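Local atomic coordinates of tegument protein VP22 (Human herpesvirus 1, PDB entry 4XAL), a protein that serves as a multifunctional herpesvirus tegument protein, supporting viral mRNA accumulation and late translation, modulating the host-shutoff RNase and stabilising microtubules during infection. Residues R64-Q69 with T89-T94. Sequence-based numbering, arbitrary orientation.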
ATOM      1  N   ARG A  64      -1.545   4.005  -7.332  0.50 16.34           N
ATOM      2  CA  ARG A  64      -2.529   3.867  -8.402  0.50 17.84           C
ATOM      3  C   ARG A  64      -3.404   5.116  -8.513  0.50 20.47           C
ATOM      4  O   ARG A  64      -3.758   5.542  -9.617  0.50 18.17           O
ATOM      5  CB  ARG A  64      -3.395   2.632  -8.183  0.50 18.58           C
ATOM      6  CG  ARG A  64      -2.653   1.321  -8.393  0.50 19.72           C
ATOM      7  CD  ARG A  64      -3.577   0.155  -8.097  0.50 25.27           C
ATOM      8  NE  ARG A  64      -4.768   0.224  -8.930  0.50 26.67           N
ATOM      9  CZ  ARG A  64      -5.068  -0.657  -9.876  0.50 26.21           C
ATOM     10  NH1 ARG A  64      -4.274  -1.696 -10.090  0.50 23.50           N
ATOM     11  NH2 ARG A  64      -6.170  -0.506 -10.595  0.50 27.74           N
ATOM     12  N   MET A  65      -3.751   5.700  -7.369  1.00 18.14           N
ATOM     13  CA  MET A  65      -4.550   6.919  -7.360  1.00 21.67           C
ATOM     14  C   MET A  65      -3.799   8.034  -8.063  1.00 20.24           C
ATOM     15  O   MET A  65      -4.373   8.769  -8.877  1.00 20.80           O
ATOM     16  CB  MET A  65      -4.896   7.334  -5.923  1.00 26.23           C
ATOM     17  CG  MET A  65      -6.039   6.564  -5.311  1.00 28.33           C
ATOM     18  SD  MET A  65      -6.299   7.079  -3.599  1.00 50.97           S
ATOM     19  CE  MET A  65      -6.199   8.866  -3.732  1.00 33.09           C
ATOM     20  N   ALA A  66      -2.509   8.149  -7.769  1.00 16.28           N
ATOM     21  CA  ALA A  66      -1.664   9.152  -8.414  1.00 17.91           C
ATOM     22  C   ALA A  66      -1.543   8.895  -9.919  1.00 21.03           C
ATOM     23  O   ALA A  66      -1.530   9.831 -10.735  1.00 19.40           O
ATOM     24  CB  ALA A  66      -0.290   9.172  -7.778  1.00 18.57           C
ATOM     25  N   ALA A  67      -1.444   7.623 -10.278  1.00 16.82           N
ATOM     26  CA  ALA A  67      -1.316   7.232 -11.680  1.00 16.51           C
ATOM     27  C   ALA A  67      -2.602   7.560 -12.440  1.00 16.87           C
ATOM     28  O   ALA A  67      -2.562   8.040 -13.577  1.00 17.29           O
ATOM     29  CB  ALA A  67      -0.988   5.727 -11.777  1.00 16.66           C
ATOM     30  N   VAL A  68      -3.742   7.297 -11.812  1.00 15.55           N
ATOM     31  CA  VAL A  68      -5.031   7.648 -12.414  1.00 19.71           C
ATOM     32  C   VAL A  68      -5.091   9.152 -12.687  1.00 22.02           C
ATOM     33  O   VAL A  68      -5.536   9.588 -13.752  1.00 20.72           O
ATOM     34  CB  VAL A  68      -6.215   7.242 -11.510  1.00 19.10           C
ATOM     35  CG1 VAL A  68      -7.500   7.944 -11.949  1.00 21.35           C
ATOM     36  CG2 VAL A  68      -6.410   5.729 -11.519  1.00 20.58           C
ATOM     37  N   GLN A  69      -4.634   9.943 -11.718  1.00 19.72           N
ATOM     38  CA  GLN A  69      -4.651  11.399 -11.847  1.00 19.90           C
ATOM     39  C   GLN A  69      -3.782  11.852 -13.008  1.00 23.93           C
ATOM     40  O   GLN A  69      -4.218  12.639 -13.862  1.00 18.56           O
ATOM     41  CB  GLN A  69      -4.175  12.051 -10.545  1.00 26.75           C
ATOM     42  CG  GLN A  69      -4.085  13.568 -10.610  1.00 37.98           C
ATOM     43  CD  GLN A  69      -3.980  14.206  -9.232  1.00 54.11           C
ATOM     44  OE1 GLN A  69      -4.993  14.488  -8.589  1.00 62.78           O
ATOM     45  NE2 GLN A  69      -2.753  14.435  -8.774  1.00 56.26           N
ATOM     46  N   THR A  89       6.710   9.793 -16.061  1.00 17.08           N
ATOM     47  CA  THR A  89       5.976   9.273 -14.914  1.00 14.47           C
ATOM     48  C   THR A  89       6.924   9.120 -13.731  1.00 17.32           C
ATOM     49  O   THR A  89       7.825   8.284 -13.751  1.00 21.01           O
ATOM     50  CB  THR A  89       5.298   7.922 -15.238  1.00 17.44           C
ATOM     51  OG1 THR A  89       4.270   8.141 -16.214  1.00 16.97           O
ATOM     52  CG2 THR A  89       4.665   7.307 -13.980  1.00 16.33           C
ATOM     53  N   THR A  90       6.721   9.961 -12.722  1.00 18.67           N
ATOM     54  CA  THR A  90       7.485   9.888 -11.478  1.00 18.34           C
ATOM     55  C   THR A  90       6.494  10.063 -10.356  1.00 21.66           C
ATOM     56  O   THR A  90       6.022  11.168 -10.107  1.00 24.31           O
ATOM     57  CB  THR A  90       8.570  10.965 -11.387  1.00 27.46           C
ATOM     58  OG1 THR A  90       9.489  10.806 -12.474  1.00 26.87           O
ATOM     59  CG2 THR A  90       9.325  10.830 -10.078  1.00 28.16           C
ATOM     60  N   ILE A  91       6.151   8.954  -9.705  1.00 17.79           N
ATOM     61  CA  ILE A  91       5.078   8.953  -8.742  1.00 13.89           C
ATOM     62  C   ILE A  91       5.662   8.703  -7.358  1.00 21.74           C
ATOM     63  O   ILE A  91       6.348   7.709  -7.138  1.00 18.77           O
ATOM     64  CB  ILE A  91       4.024   7.895  -9.093  1.00 22.66           C
ATOM     65  CG1 ILE A  91       3.267   8.347 -10.348  1.00 22.01           C
ATOM     66  CG2 ILE A  91       3.053   7.690  -7.947  1.00 20.52           C
ATOM     67  CD1 ILE A  91       2.088   7.533 -10.668  1.00 26.14           C
ATOM     68  N   ARG A  92       5.391   9.626  -6.445  1.00 20.16           N
ATOM     69  CA  ARG A  92       5.923   9.567  -5.089  1.00 18.78           C
ATOM     70  C   ARG A  92       4.773   9.357  -4.129  1.00 22.69           C
ATOM     71  O   ARG A  92       3.776  10.071  -4.196  1.00 23.08           O
ATOM     72  CB  ARG A  92       6.668  10.853  -4.747  1.00 25.60           C
ATOM     73  CG  ARG A  92       7.880  11.087  -5.619  1.00 32.99           C
ATOM     74  CD  ARG A  92       8.557  12.406  -5.283  1.00 42.55           C
ATOM     75  NE  ARG A  92       9.998  12.344  -5.503  1.00 51.59           N
ATOM     76  CZ  ARG A  92      10.609  12.784  -6.598  1.00 56.69           C
ATOM     77  NH1 ARG A  92       9.900  13.316  -7.584  1.00 55.13           N
ATOM     78  NH2 ARG A  92      11.929  12.686  -6.708  1.00 62.19           N
ATOM     79  N   VAL A  93       4.881   8.354  -3.262  1.00 18.86           N
ATOM     80  CA  VAL A  93       3.817   8.127  -2.306  1.00 18.48           C
ATOM     81  C   VAL A  93       4.415   7.916  -0.918  1.00 19.61           C
ATOM     82  O   VAL A  93       5.558   7.491  -0.780  1.00 18.60           O
ATOM     83  CB  VAL A  93       2.912   6.922  -2.694  1.00 24.11           C
ATOM     84  CG1 VAL A  93       2.397   7.056  -4.117  1.00 24.48           C
ATOM     85  CG2 VAL A  93       3.634   5.633  -2.554  1.00 23.31           C
ATOM     86  N   THR A  94       3.636   8.246   0.100  1.00 19.44           N
ATOM     87  CA  THR A  94       4.057   8.031   1.484  1.00 21.39           C
ATOM     88  C   THR A  94       2.994   7.262   2.245  1.00 18.84           C
ATOM     89  O   THR A  94       1.805   7.546   2.113  1.00 24.09           O
ATOM     90  CB  THR A  94       4.326   9.361   2.206  1.00 27.30           C
ATOM     91  OG1 THR A  94       3.086  10.043   2.416  1.00 37.88           O
ATOM     92  CG2 THR A  94       5.237  10.236   1.395  1.00 17.90           C
TER
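Ile91 reaches from the strand to the helix with both of its branches, and each branch meets a different alanine. The CG2 methyl butts against Ala66 CB at 3.7 Å, one methyl against another. The longer arm, through CG1, carries CD1 alongside Ala67, 3.7 Å from Ala67 CB. CD1 also lies on the helix backbone, 3.6 Å from Ala67 N, while remaining 4.1 Å from Ala66 CB. The torsions explain this split. CG2 stands opposite the backbone N and CG1 lies beside it (chi1 -70°), and with chi2 at -171° the arm is stretched out, placing its terminal methyl on the helix surface. The CA atoms of Ala66 and Ile91 are 6.8 Å apart, a close approach consistent with the small side chains on this face of the helix. No hydrogen bond links the two segments; the contact is apolar and small, burying about 130 Å² in all.

In the VP22 core domain, this is where the chain, after the short helix 79-88, turns back along the long helix 41-74 as the extended segment 91-94. Thr89 packs on Leu70 and its OG1 hydrogen-bonds to Leu85 O, while Val93, two residues beyond Ile91, leans on Ala63, a turn earlier on the long helix. Residues 91-94 also pair antiparallel with a strand of a bound peptide, whose backbone packs against Ala66 as well. Residues 89-94 are the last part of a probable nuclear export signal, inferred by similarity; its Ile91 is turned toward the helix, whereas the CB of Arg92 points away.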